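Local coordinates for hypothetical protein ST1066 (Sulfolobus tokodaii, PDB 2PJZ) that is of unknown function but belongs to the ABC transporter ATP-binding proteins, and probably binds and hydrolyses ATP, perhaps for cobalt transport, at residues L4-I9 with L21-L26; I34-N39 with L180-L185; L46-S51 with T78-A83; F198-R203 with L230-K235. All blocks are in the same frame, centred on the assembly; numbering follows the deposited sequence. Where two conformers were deposited one is given.

Contact 1: L4-I9 with L21-L26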
loop_
_atom_site.group_PDB
_atom_site.type_symbol
_atom_site.label_atom_id
_atom_site.label_comp_id
_atom_site.label_asym_id
_atom_site.label_seq_id
_atom_site.Cartn_x
_atom_site.Cartn_y
_atom_site.Cartn_z
ATOM N N LEU A 4 7.936 11.064 5.401
ATOM C CA LEU A 4 7.751 11.901 4.184
ATOM C C LEU A 4 7.656 13.313 4.658
ATOM O O LEU A 4 6.760 13.664 5.486
ATOM C CB LEU A 4 6.494 11.505 3.379
ATOM C CG LEU A 4 6.547 10.236 2.513
ATOM C CD1 LEU A 4 6.906 8.973 3.305
ATOM C CD2 LEU A 4 5.222 10.068 1.772
ATOM N N LYS A 5 8.590 14.163 4.227
ATOM C CA LYS A 5 8.593 15.567 4.688
ATOM C C LYS A 5 8.413 16.533 3.525
ATOM O O LYS A 5 9.372 16.829 2.804
ATOM C CB LYS A 5 9.876 15.939 5.467
ATOM C CG LYS A 5 10.348 14.930 6.531
ATOM C CD LYS A 5 9.362 14.727 7.685
ATOM C CE LYS A 5 9.277 15.945 8.652
ATOM N NZ LYS A 5 8.347 15.667 9.799
ATOM N N ASN A 6 7.178 16.995 3.354
ATOM C CA ASN A 6 6.774 17.935 2.300
ATOM C C ASN A 6 7.047 17.348 0.903
ATOM O O ASN A 6 7.695 17.975 0.059
ATOM C CB ASN A 6 7.521 19.278 2.456
ATOM C CG ASN A 6 6.901 20.386 1.606
ATOM O OD1 ASN A 6 5.679 20.481 1.510
ATOM N ND2 ASN A 6 7.739 21.205 0.987
ATOM N N VAL A 7 6.555 16.135 0.682
ATOM C CA VAL A 7 6.758 15.448 -0.597
ATOM C C VAL A 7 5.774 15.962 -1.658
ATOM O O VAL A 7 4.597 16.177 -1.365
ATOM C CB VAL A 7 6.630 13.915 -0.419
ATOM C CG1 VAL A 7 6.723 13.178 -1.783
ATOM C CG2 VAL A 7 7.765 13.447 0.495
ATOM N N GLY A 8 6.268 16.167 -2.875
ATOM C CA GLY A 8 5.375 16.514 -4.000
ATOM C C GLY A 8 5.738 15.562 -5.132
ATOM O O GLY A 8 6.914 15.172 -5.286
ATOM N N ILE A 9 4.748 15.123 -5.904
ATOM C CA ILE A 9 5.041 14.308 -7.070
ATOM C C ILE A 9 4.052 14.632 -8.165
ATOM O O ILE A 9 2.872 14.830 -7.896
ATOM C CB ILE A 9 4.981 12.780 -6.797
ATOM C CG1 ILE A 9 5.422 12.424 -5.367
ATOM C CG2 ILE A 9 5.807 12.055 -7.858
ATOM C CD1 ILE A 9 5.217 10.982 -4.983
ATOM N N LEU A 21 0.528 15.859 -6.535
ATOM C CA LEU A 21 0.363 15.806 -5.092
ATOM C C LEU A 21 1.375 16.796 -4.531
ATOM O O LEU A 21 2.522 16.877 -5.016
ATOM C CB LEU A 21 0.725 14.415 -4.578
ATOM C CG LEU A 21 -0.181 13.264 -4.992
ATOM C CD1 LEU A 21 0.325 11.942 -4.450
ATOM C CD2 LEU A 21 -1.539 13.550 -4.404
ATOM N N GLU A 22 0.971 17.587 -3.546
ATOM C CA GLU A 22 1.930 18.489 -2.913
ATOM C C GLU A 22 1.775 18.402 -1.402
ATOM O O GLU A 22 0.716 17.977 -0.908
ATOM C CB GLU A 22 1.723 19.951 -3.359
ATOM C CG GLU A 22 1.821 20.168 -4.861
ATOM C CD GLU A 22 3.242 20.092 -5.405
ATOM O OE1 GLU A 22 4.220 20.168 -4.623
ATOM O OE2 GLU A 22 3.371 19.979 -6.640
ATOM N N ASN A 23 2.822 18.801 -0.689
ATOM C CA ASN A 23 2.782 18.932 0.771
ATOM C C ASN A 23 2.334 17.631 1.463
ATOM O O ASN A 23 1.503 17.630 2.399
ATOM C CB ASN A 23 1.865 20.113 1.164
ATOM C CG ASN A 23 2.163 21.373 0.367
ATOM O OD1 ASN A 23 1.272 21.904 -0.331
ATOM N ND2 ASN A 23 3.394 21.846 0.436
ATOM N N ILE A 24 2.861 16.507 0.989
ATOM C CA ILE A 24 2.502 15.223 1.578
ATOM C C ILE A 24 3.414 14.995 2.759
ATOM O O ILE A 24 4.645 14.950 2.598
ATOM C CB ILE A 24 2.593 14.043 0.585
ATOM C CG1 ILE A 24 1.664 14.280 -0.627
ATOM C CG2 ILE A 24 2.311 12.649 1.298
ATOM C CD1 ILE A 24 0.128 14.450 -0.306
ATOM N N ASN A 25 2.807 14.832 3.937
ATOM C CA ASN A 25 3.577 14.588 5.162
ATOM C C ASN A 25 3.087 13.325 5.887
ATOM O O ASN A 25 1.876 13.095 6.013
ATOM C CB ASN A 25 3.468 15.773 6.089
ATOM C CG ASN A 25 4.155 16.993 5.557
ATOM O OD1 ASN A 25 5.383 17.066 5.516
ATOM N ND2 ASN A 25 3.355 17.993 5.160
ATOM N N LEU A 26 4.016 12.475 6.318
ATOM C CA LEU A 26 3.637 11.251 7.007
ATOM C C LEU A 26 4.836 10.725 7.801
ATOM O O LEU A 26 5.945 10.736 7.281
ATOM C CB LEU A 26 3.213 10.169 5.990
ATOM C CG LEU A 26 2.879 8.771 6.516
ATOM C CD1 LEU A 26 1.593 8.819 7.308
ATOM C CD2 LEU A 26 2.767 7.750 5.392
HETATM O O HOH W 1 4.279 20.400 3.731
#

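Contact 2: I34-N39 with L180-L185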
loop_
_atom_site.group_PDB
_atom_site.type_symbol
_atom_site.label_atom_id
_atom_site.label_comp_id
_atom_site.label_asym_id
_atom_site.label_seq_id
_atom_site.Cartn_x
_atom_site.Cartn_y
_atom_site.Cartn_z
ATOM N N ILE A 34 -2.255 1.661 6.426
ATOM C CA ILE A 34 -2.888 1.483 5.132
ATOM C C ILE A 34 -3.250 2.842 4.563
ATOM O O ILE A 34 -3.768 3.705 5.269
ATOM C CB ILE A 34 -4.169 0.595 5.252
ATOM C CG1 ILE A 34 -3.791 -0.793 5.761
ATOM C CG2 ILE A 34 -4.915 0.501 3.884
ATOM C CD1 ILE A 34 -4.995 -1.589 6.281
ATOM N N ILE A 35 -2.943 3.065 3.290
ATOM C CA ILE A 35 -3.324 4.320 2.687
ATOM C C ILE A 35 -4.427 3.935 1.720
ATOM O O ILE A 35 -4.214 3.068 0.863
ATOM C CB ILE A 35 -2.143 4.975 1.920
ATOM C CG1 ILE A 35 -1.057 5.428 2.915
ATOM C CG2 ILE A 35 -2.651 6.167 1.070
ATOM C CD1 ILE A 35 0.162 6.110 2.207
ATOM N N LEU A 36 -5.601 4.559 1.908
ATOM C CA LEU A 36 -6.791 4.247 1.108
ATOM C C LEU A 36 -7.021 5.377 0.163
ATOM O O LEU A 36 -6.993 6.528 0.551
ATOM C CB LEU A 36 -8.055 4.124 1.994
ATOM C CG LEU A 36 -8.099 3.021 3.017
ATOM C CD1 LEU A 36 -9.337 3.206 3.932
ATOM C CD2 LEU A 36 -8.100 1.646 2.290
ATOM N N GLY A 37 -7.218 5.078 -1.104
ATOM C CA GLY A 37 -7.478 6.191 -2.011
ATOM C C GLY A 37 -8.082 5.607 -3.258
ATOM O O GLY A 37 -7.766 4.475 -3.600
ATOM N N PRO A 38 -8.932 6.390 -3.947
ATOM C CA PRO A 38 -9.462 5.964 -5.239
ATOM C C PRO A 38 -8.380 5.710 -6.259
ATOM O O PRO A 38 -7.252 6.229 -6.138
ATOM C CB PRO A 38 -10.356 7.144 -5.673
ATOM C CG PRO A 38 -10.026 8.263 -4.808
ATOM C CD PRO A 38 -9.455 7.706 -3.529
ATOM N N ASN A 39 -8.725 4.923 -7.273
ATOM C CA ASN A 39 -7.854 4.747 -8.400
ATOM C C ASN A 39 -7.546 6.150 -8.919
ATOM O O ASN A 39 -8.409 7.041 -8.895
ATOM C CB ASN A 39 -8.477 3.823 -9.471
ATOM C CG ASN A 39 -8.180 2.341 -9.209
ATOM O OD1 ASN A 39 -7.182 1.997 -8.558
ATOM N ND2 ASN A 39 -9.042 1.458 -9.721
ATOM N N LEU A 180 0.842 -0.087 3.229
ATOM C CA LEU A 180 0.108 -0.919 2.299
ATOM C C LEU A 180 -0.860 0.020 1.606
ATOM O O LEU A 180 -1.605 0.699 2.278
ATOM C CB LEU A 180 -0.689 -1.989 3.063
ATOM C CG LEU A 180 -1.428 -3.067 2.248
ATOM C CD1 LEU A 180 -1.709 -4.312 3.119
ATOM C CD2 LEU A 180 -2.749 -2.534 1.643
ATOM N N VAL A 181 -0.868 0.056 0.272
ATOM C CA VAL A 181 -1.816 0.921 -0.408
ATOM C C VAL A 181 -2.883 0.124 -1.154
ATOM O O VAL A 181 -2.578 -0.887 -1.768
ATOM C CB VAL A 181 -1.146 1.971 -1.371
ATOM C CG1 VAL A 181 0.026 2.696 -0.680
ATOM C CG2 VAL A 181 -0.688 1.347 -2.659
ATOM N N THR A 182 -4.126 0.615 -1.108
ATOM C CA THR A 182 -5.246 -0.083 -1.756
ATOM C C THR A 182 -6.442 0.807 -1.992
ATOM O O THR A 182 -6.676 1.776 -1.243
ATOM C CB THR A 182 -5.695 -1.335 -0.940
ATOM O OG1 THR A 182 -6.654 -2.084 -1.711
ATOM C CG2 THR A 182 -6.307 -0.912 0.414
ATOM N N HIS A 183 -7.218 0.470 -3.035
ATOM C CA HIS A 183 -8.489 1.139 -3.287
ATOM C C HIS A 183 -9.664 0.231 -2.843
ATOM O O HIS A 183 -10.827 0.650 -2.863
ATOM C CB HIS A 183 -8.618 1.505 -4.781
ATOM C CG HIS A 183 -8.820 0.327 -5.683
ATOM N ND1 HIS A 183 -10.072 -0.120 -6.050
ATOM C CD2 HIS A 183 -7.935 -0.494 -6.300
ATOM C CE1 HIS A 183 -9.953 -1.169 -6.844
ATOM N NE2 HIS A 183 -8.670 -1.422 -7.011
ATOM N N GLU A 184 -9.334 -1.003 -2.473
ATOM C CA GLU A 184 -10.313 -2.055 -2.163
ATOM C C GLU A 184 -10.770 -2.084 -0.705
ATOM O O GLU A 184 -9.989 -2.312 0.199
ATOM C CB GLU A 184 -9.737 -3.421 -2.537
ATOM C CG GLU A 184 -9.156 -3.408 -3.920
ATOM C CD GLU A 184 -8.889 -4.779 -4.430
ATOM O OE1 GLU A 184 -8.003 -5.448 -3.868
ATOM O OE2 GLU A 184 -9.555 -5.173 -5.414
ATOM N N LEU A 185 -12.050 -1.863 -0.492
ATOM C CA LEU A 185 -12.571 -1.712 0.856
ATOM C C LEU A 185 -12.961 -3.054 1.467
ATOM O O LEU A 185 -13.055 -3.177 2.689
ATOM C CB LEU A 185 -13.773 -0.761 0.836
ATOM C CG LEU A 185 -13.554 0.670 0.352
ATOM C CD1 LEU A 185 -14.888 1.334 0.149
ATOM C CD2 LEU A 185 -12.686 1.500 1.312
#

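Contact 3: L46-S51 with T78-A83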
loop_
_atom_site.group_PDB
_atom_site.type_symbol
_atom_site.label_atom_id
_atom_site.label_comp_id
_atom_site.label_asym_id
_atom_site.label_seq_id
_atom_site.Cartn_x
_atom_site.Cartn_y
_atom_site.Cartn_z
ATOM N N LEU A 46 3.210 7.371 -4.969
ATOM C CA LEU A 46 3.835 7.631 -3.658
ATOM C C LEU A 46 4.740 6.479 -3.216
ATOM O O LEU A 46 5.883 6.692 -2.802
ATOM C CB LEU A 46 2.742 7.890 -2.622
ATOM C CG LEU A 46 2.854 8.918 -1.500
ATOM C CD1 LEU A 46 3.401 10.236 -1.991
ATOM C CD2 LEU A 46 1.416 9.132 -0.955
ATOM N N LEU A 47 4.256 5.248 -3.364
ATOM C CA LEU A 47 5.074 4.088 -3.058
ATOM C C LEU A 47 6.296 3.977 -3.945
ATOM O O LEU A 47 7.365 3.573 -3.481
ATOM C CB LEU A 47 4.219 2.824 -3.202
ATOM C CG LEU A 47 4.264 1.766 -2.108
ATOM C CD1 LEU A 47 4.335 2.301 -0.622
ATOM C CD2 LEU A 47 3.021 0.879 -2.295
ATOM N N ARG A 48 6.152 4.316 -5.228
ATOM C CA ARG A 48 7.295 4.274 -6.131
ATOM C C ARG A 48 8.382 5.268 -5.661
ATOM O O ARG A 48 9.559 4.933 -5.639
ATOM C CB ARG A 48 6.850 4.520 -7.588
ATOM C CG ARG A 48 6.185 3.286 -8.250
ATOM C CD ARG A 48 5.549 3.604 -9.616
ATOM N NE ARG A 48 6.548 3.843 -10.651
ATOM C CZ ARG A 48 6.334 4.497 -11.792
ATOM N NH1 ARG A 48 5.145 5.017 -12.079
ATOM N NH2 ARG A 48 7.326 4.630 -12.657
ATOM N N ALA A 49 7.983 6.479 -5.285
ATOM C CA ALA A 49 8.924 7.469 -4.752
ATOM C C ALA A 49 9.637 6.956 -3.485
ATOM O O ALA A 49 10.868 7.052 -3.364
ATOM C CB ALA A 49 8.226 8.778 -4.479
ATOM N N ILE A 50 8.869 6.422 -2.541
ATOM C CA ILE A 50 9.460 5.870 -1.297
ATOM C C ILE A 50 10.458 4.743 -1.619
ATOM O O ILE A 50 11.503 4.617 -0.965
ATOM C CB ILE A 50 8.322 5.347 -0.335
ATOM C CG1 ILE A 50 7.424 6.510 0.136
ATOM C CG2 ILE A 50 8.924 4.565 0.839
ATOM C CD1 ILE A 50 6.091 6.013 0.823
ATOM N N SER A 51 10.161 3.957 -2.657
ATOM C CA SER A 51 11.009 2.811 -3.060
ATOM C C SER A 51 12.183 3.163 -3.957
ATOM O O SER A 51 12.938 2.264 -4.395
ATOM C CB SER A 51 10.173 1.715 -3.720
ATOM O OG SER A 51 9.052 1.416 -2.925
ATOM N N THR A 78 9.707 -4.093 -1.419
ATOM C CA THR A 78 8.447 -3.686 -2.046
ATOM C C THR A 78 8.008 -4.807 -2.997
ATOM O O THR A 78 8.831 -5.597 -3.483
ATOM C CB THR A 78 8.564 -2.304 -2.808
ATOM O OG1 THR A 78 7.291 -1.911 -3.374
ATOM C CG2 THR A 78 9.608 -2.398 -3.955
ATOM N N ASN A 79 6.708 -4.900 -3.211
ATOM C CA ASN A 79 6.172 -5.810 -4.244
ATOM C C ASN A 79 5.931 -5.108 -5.559
ATOM O O ASN A 79 5.361 -5.709 -6.471
ATOM C CB ASN A 79 4.862 -6.439 -3.759
ATOM C CG ASN A 79 3.701 -5.437 -3.708
ATOM O OD1 ASN A 79 3.890 -4.223 -3.831
ATOM N ND2 ASN A 79 2.480 -5.963 -3.566
ATOM N N LEU A 80 6.378 -3.845 -5.683
ATOM C CA LEU A 80 6.112 -3.085 -6.931
ATOM C C LEU A 80 6.744 -3.787 -8.136
ATOM O O LEU A 80 7.882 -4.282 -8.052
ATOM C CB LEU A 80 6.642 -1.644 -6.862
ATOM C CG LEU A 80 5.808 -0.660 -6.037
ATOM C CD1 LEU A 80 6.727 0.554 -5.710
ATOM C CD2 LEU A 80 4.530 -0.201 -6.752
ATOM N N PRO A 81 6.018 -3.818 -9.263
ATOM C CA PRO A 81 6.519 -4.579 -10.418
ATOM C C PRO A 81 7.894 -4.081 -10.887
ATOM O O PRO A 81 8.699 -4.876 -11.352
ATOM C CB PRO A 81 5.456 -4.343 -11.503
ATOM C CG PRO A 81 4.250 -3.934 -10.803
ATOM C CD PRO A 81 4.709 -3.201 -9.522
ATOM N N GLU A 82 8.159 -2.784 -10.724
ATOM C CA GLU A 82 9.445 -2.162 -11.110
ATOM C C GLU A 82 10.665 -2.806 -10.409
ATOM O O GLU A 82 11.799 -2.746 -10.917
ATOM C CB GLU A 82 9.427 -0.658 -10.792
ATOM C CG GLU A 82 8.515 0.212 -11.667
ATOM C CD GLU A 82 7.075 0.332 -11.171
ATOM O OE1 GLU A 82 6.582 -0.478 -10.335
ATOM O OE2 GLU A 82 6.403 1.255 -11.665
ATOM N N ALA A 83 10.436 -3.421 -9.251
ATOM C CA ALA A 83 11.525 -4.090 -8.494
ATOM C C ALA A 83 11.907 -5.472 -9.058
ATOM O O ALA A 83 12.890 -6.078 -8.616
ATOM C CB ALA A 83 11.158 -4.195 -6.980
#

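Contact 4: F198-R203 with L230-K235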
loop_
_atom_site.group_PDB
_atom_site.type_symbol
_atom_site.label_atom_id
_atom_site.label_comp_id
_atom_site.label_asym_id
_atom_site.label_seq_id
_atom_site.Cartn_x
_atom_site.Cartn_y
_atom_site.Cartn_z
ATOM N N PHE A 198 -6.448 8.322 4.471
ATOM C CA PHE A 198 -7.078 8.534 3.168
ATOM C C PHE A 198 -6.219 9.478 2.321
ATOM O O PHE A 198 -5.803 10.519 2.799
ATOM C CB PHE A 198 -8.437 9.215 3.369
ATOM C CG PHE A 198 -9.465 8.303 3.957
ATOM C CD1 PHE A 198 -10.298 7.540 3.117
ATOM C CD2 PHE A 198 -9.590 8.189 5.342
ATOM C CE1 PHE A 198 -11.269 6.683 3.655
ATOM C CE2 PHE A 198 -10.570 7.345 5.889
ATOM C CZ PHE A 198 -11.401 6.588 5.049
ATOM N N LEU A 199 -5.975 9.113 1.070
ATOM C CA LEU A 199 -5.385 10.073 0.120
ATOM C C LEU A 199 -6.578 10.685 -0.621
ATOM O O LEU A 199 -7.069 10.082 -1.577
ATOM C CB LEU A 199 -4.423 9.358 -0.841
ATOM C CG LEU A 199 -3.543 10.203 -1.781
ATOM C CD1 LEU A 199 -2.688 11.244 -1.034
ATOM C CD2 LEU A 199 -2.683 9.283 -2.566
ATOM N N VAL A 200 -7.014 11.858 -0.156
ATOM C CA VAL A 200 -8.117 12.669 -0.759
ATOM C C VAL A 200 -7.934 14.138 -0.421
ATOM O O VAL A 200 -7.242 14.476 0.514
ATOM C CB VAL A 200 -9.543 12.258 -0.246
ATOM C CG1 VAL A 200 -9.983 10.957 -0.878
ATOM C CG2 VAL A 200 -9.575 12.175 1.275
ATOM N N GLY A 201 -8.575 15.033 -1.166
ATOM C CA GLY A 201 -8.443 16.466 -0.887
ATOM C C GLY A 201 -7.021 16.898 -1.128
ATOM O O GLY A 201 -6.475 17.761 -0.417
ATOM N N ASN A 202 -6.387 16.232 -2.094
ATOM C CA ASN A 202 -5.005 16.511 -2.432
ATOM C C ASN A 202 -4.131 16.445 -1.159
ATOM O O ASN A 202 -3.149 17.164 -1.002
ATOM C CB ASN A 202 -4.944 17.860 -3.241
ATOM C CG ASN A 202 -5.887 17.874 -4.537
ATOM O OD1 ASN A 202 -6.643 18.816 -4.770
ATOM N ND2 ASN A 202 -5.817 16.844 -5.340
ATOM N N ARG A 203 -4.502 15.566 -0.211
ATOM C CA ARG A 203 -3.813 15.453 1.093
ATOM C C ARG A 203 -3.799 14.009 1.623
ATOM O O ARG A 203 -4.646 13.209 1.255
ATOM C CB ARG A 203 -4.553 16.290 2.152
ATOM C CG ARG A 203 -4.517 17.818 1.992
ATOM C CD ARG A 203 -5.820 18.456 2.543
ATOM N NE ARG A 203 -6.045 19.786 1.969
ATOM C CZ ARG A 203 -5.636 20.931 2.521
ATOM N NH1 ARG A 203 -4.990 20.930 3.683
ATOM N NH2 ARG A 203 -5.875 22.086 1.903
ATOM N N LEU A 230 -12.465 14.791 7.125
ATOM C CA LEU A 230 -11.762 14.952 5.845
ATOM C C LEU A 230 -12.106 16.270 5.182
ATOM O O LEU A 230 -13.273 16.593 5.034
ATOM C CB LEU A 230 -12.150 13.832 4.879
ATOM C CG LEU A 230 -11.907 12.385 5.301
ATOM C CD1 LEU A 230 -12.532 11.475 4.285
ATOM C CD2 LEU A 230 -10.400 12.123 5.449
ATOM N N ASP A 231 -11.083 17.013 4.768
ATOM C CA ASP A 231 -11.241 18.206 3.916
ATOM C C ASP A 231 -11.172 17.838 2.421
ATOM O O ASP A 231 -10.169 17.261 1.983
ATOM C CB ASP A 231 -10.148 19.208 4.287
ATOM C CG ASP A 231 -10.094 19.487 5.783
ATOM O OD1 ASP A 231 -11.153 19.787 6.380
ATOM O OD2 ASP A 231 -9.011 19.412 6.388
ATOM N N ILE A 232 -12.237 18.135 1.660
ATOM C CA ILE A 232 -12.396 17.726 0.239
ATOM C C ILE A 232 -13.061 18.803 -0.662
ATOM O O ILE A 232 -14.171 19.255 -0.358
ATOM C CB ILE A 232 -13.226 16.443 0.119
ATOM C CG1 ILE A 232 -12.585 15.303 0.919
ATOM C CG2 ILE A 232 -13.400 16.041 -1.348
ATOM C CD1 ILE A 232 -13.440 14.089 1.035
ATOM N N MET A 233 -12.421 19.124 -1.803
ATOM C CA MET A 233 -12.613 20.402 -2.562
ATOM C C MET A 233 -12.682 21.571 -1.576
ATOM O O MET A 233 -11.641 22.094 -1.176
ATOM C CB MET A 233 -13.702 20.372 -3.691
ATOM C CG MET A 233 -14.382 18.996 -3.861
ATOM S SD MET A 233 -14.685 18.138 -5.502
ATOM N N ASP A 234 -13.871 21.915 -1.102
ATOM C CA ASP A 234 -13.956 22.880 -0.009
ATOM C C ASP A 234 -14.658 22.336 1.232
ATOM O O ASP A 234 -14.398 22.790 2.347
ATOM C CB ASP A 234 -14.607 24.179 -0.483
ATOM C CG ASP A 234 -13.587 25.175 -0.993
ATOM O OD1 ASP A 234 -12.381 25.018 -0.659
ATOM O OD2 ASP A 234 -13.980 26.117 -1.721
ATOM N N LYS A 235 -15.511 21.338 1.022
ATOM C CA LYS A 235 -16.352 20.776 2.057
ATOM C C LYS A 235 -15.607 19.930 3.098
ATOM O O LYS A 235 -14.386 19.712 3.023
ATOM C CB LYS A 235 -17.465 19.949 1.414
ATOM C CG LYS A 235 -18.121 20.590 0.179
ATOM C CD LYS A 235 -19.200 19.678 -0.396
ATOM C CE LYS A 235 -20.603 20.158 -0.030
ATOM N NZ LYS A 235 -21.640 19.533 -0.916
HETATM O O HOH W 2 -8.630 19.467 0.464
#

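Contact 1: L4-I9 with L21-L26
In the antiparallel beta hairpin of strands 2-11 and 17-28, Leu4 pairs with Leu26, Val7 with Ile24 and Ile9 with Leu21, all as hydrogen-bonded pairs. Between them the register slips twice. Asn6 and Val7 both face Ile24, while Asn23 and Ile24 both face Val7, so each strand has a G1 beta bulge, at the corners at Asn6 and Asn23. The side-chain amides of Asn6 and Asn23 lie side by side with planes only 15° apart, and Asn23 ND2 donates to Asn6 OD1 at 2.9 Å, in the plane of both groups. A water donates to the same Asn6 OD1 at 2.6 Å and accepts from Asn25 ND2 at 2.9 Å. Asn25 also takes the Asn6 N-H on OD1 at 2.8 Å, the donor standing well above the carbonyl plane. Beneath this polar trio, Leu4 CD2 meets Ile24 CG2 at 3.9 Å, the two side chains pointing the same way. At the far end, Gly8 CA makes a CA-H...O contact of 3.1 Å with Leu21 O. The apolar face is closed by other elements: Leu4 and Ile9 rest on helix 43-50, Leu4 and Val7 on Ile60 of strand 59-62, and Ile24 and Leu26 on Leu204 of strand 203-209.

Contact 2: I34-N39 with L180-L185
His183 meets Gly37 and Asn39 where two neighbouring parallel strands of the ABC ATPase core, 32-36 and 177-182, run out into loops: the first into what is probably the P-loop (Walker A), the second into His183, which probably corresponds to the H-loop histidine of the family. His183 CB touches Gly37 O at 3.3 Å. Its CG sits between the backbone N and the carbonyl carbon (chi1 71°), and the ring is held between two groups: Asn39 ND2 lies 3.9 Å above the centre of one face, Glu184 CG over the opposite one. The Asn39 amide is inclined 49° to the ring, with OD1 nearest CD2 at 3.4 Å, while His183 NE2 is hydrogen-bonded to Glu157. An alanine in place of His183 would probably leave Glu157 without its partner and a gap between Asn39 and Glu184 where the ring lay. Thr182 works on two fronts. Its OG1, anti to the backbone N, accepts from Glu184 N in an ST turn and is also bonded to Glu154, whereas its CG2 packs 3.6 Å from Leu36 CD2, alongside Ile34 CG2. Leu180 contributes mainly through its backbone, with its CB near Ile34 CG1: its carbonyl receives Ile35 N, and Thr182 N continues the ladder to Ile35 O. Ile34 CA approaches the same Leu180 O at 3.2 Å, a CA-H...O contact.

Contact 3: L46-S51 with T78-A83
Leu80 crosses Arg48 at about a right angle where helix 43-50, which follows the probable P-loop of this ABC ATPase fold, meets the loop after strand 76-78, which probably corresponds to the Q-loop region of the family. The tip of Leu80 packs against Leu47 and Arg48 of the helix and Ser51 beyond it: CD1 touches Arg48 CG at 3.8 Å and Ser51 OG at 3.7 Å, and reaches Leu47 CB. Glu82 likewise crosses Arg48 at about a right angle. The arginine chain bends at chi3 (72°), and Glu82 OE2 lies 2.8 Å from Arg48 NE, over one face of the guanidinium, whose plane is 23° from that of the carboxylate. With the oxygen well out of plane no N-H points at it, and the attraction is one of charge alone; because Arg48 was modelled in two conformers, the salt bridge is itself doubtful. On the other flank Thr78 CB sits 3.8 Å from Ser51 OG. Thr78 OG1 accepts from Leu80 N at 3.1 Å in an ST turn and is also bonded to Gly151 O. An alanine in place of Thr78 would probably leave Leu80 N and Gly151 O without that partner and open a gap beside Ser51, where CG2 rests. Ser51 bends back on its own helix: its OG donates to Leu47 O at 2.8 Å, from the opposite face of that carbonyl to Ser51 N.

Contact 4: F198-R203 with L230-K235
Phe198 and Leu230 bring the ends of strands 195-200 and 228-232 together, one from the mixed sheet of the ATPase core and the other from the C-terminal antiparallel sheet. The strand axes come no closer than 8.6 Å, so side chains bridge most of the interval. In both residues CG lies beside the backbone N, anti to the carbonyl carbon (chi1 -72° in Phe198, -58° in Leu230), and from there the two side chains cross at about a right angle: Leu230 CD1 stands over one face of the phenyl ring, while CD2 meets Phe198 CD2 at 4.0 Å and also its CB. Val200 adds CG2, which lies 4.3 Å from Leu230 CD2 and equally near Ile232 CD1. Nearer the turn the backbones close in. Gly201, at positive phi (65°), makes a CA-H...O contact from its CA to Asp231 O (3.4 Å), and a side chain on it would run into that oxygen. A water donates to Gly201 O at 2.9 Å and weakly to Asp231 O, while Gln205 NE2 bonds to both Val200 O and Asp231 O. Helix 256-260 packs on Phe198, Val200 and Ile232. The two strands thus meet through apolar side chains, a water and the Gln205 bridge, with no N-H...O bond between these segments.

Along the chain contact 1 closes before contact 2 opens, contact 3 falls within the span between the two segments of contact 2, and contact 4 comes last. Contacts 2 and 4 share the mixed core sheet, where strands 32-36 and 195-200 are neighbours; their centres are about 15 Å apart. Helix 43-50 ties three contacts together: it carries half of contact 3, receives Ile9 and Leu4 from contact 1, and sets Leu47 against Val181 of contact 2. Contacts 3 and 4 are farthest apart, about 24 Å between centres. The probable nucleotide-binding core thus adjoins both an antiparallel sheet, where Leu21 touches Leu199, and a C-terminal sheet, largely through apolar side chains.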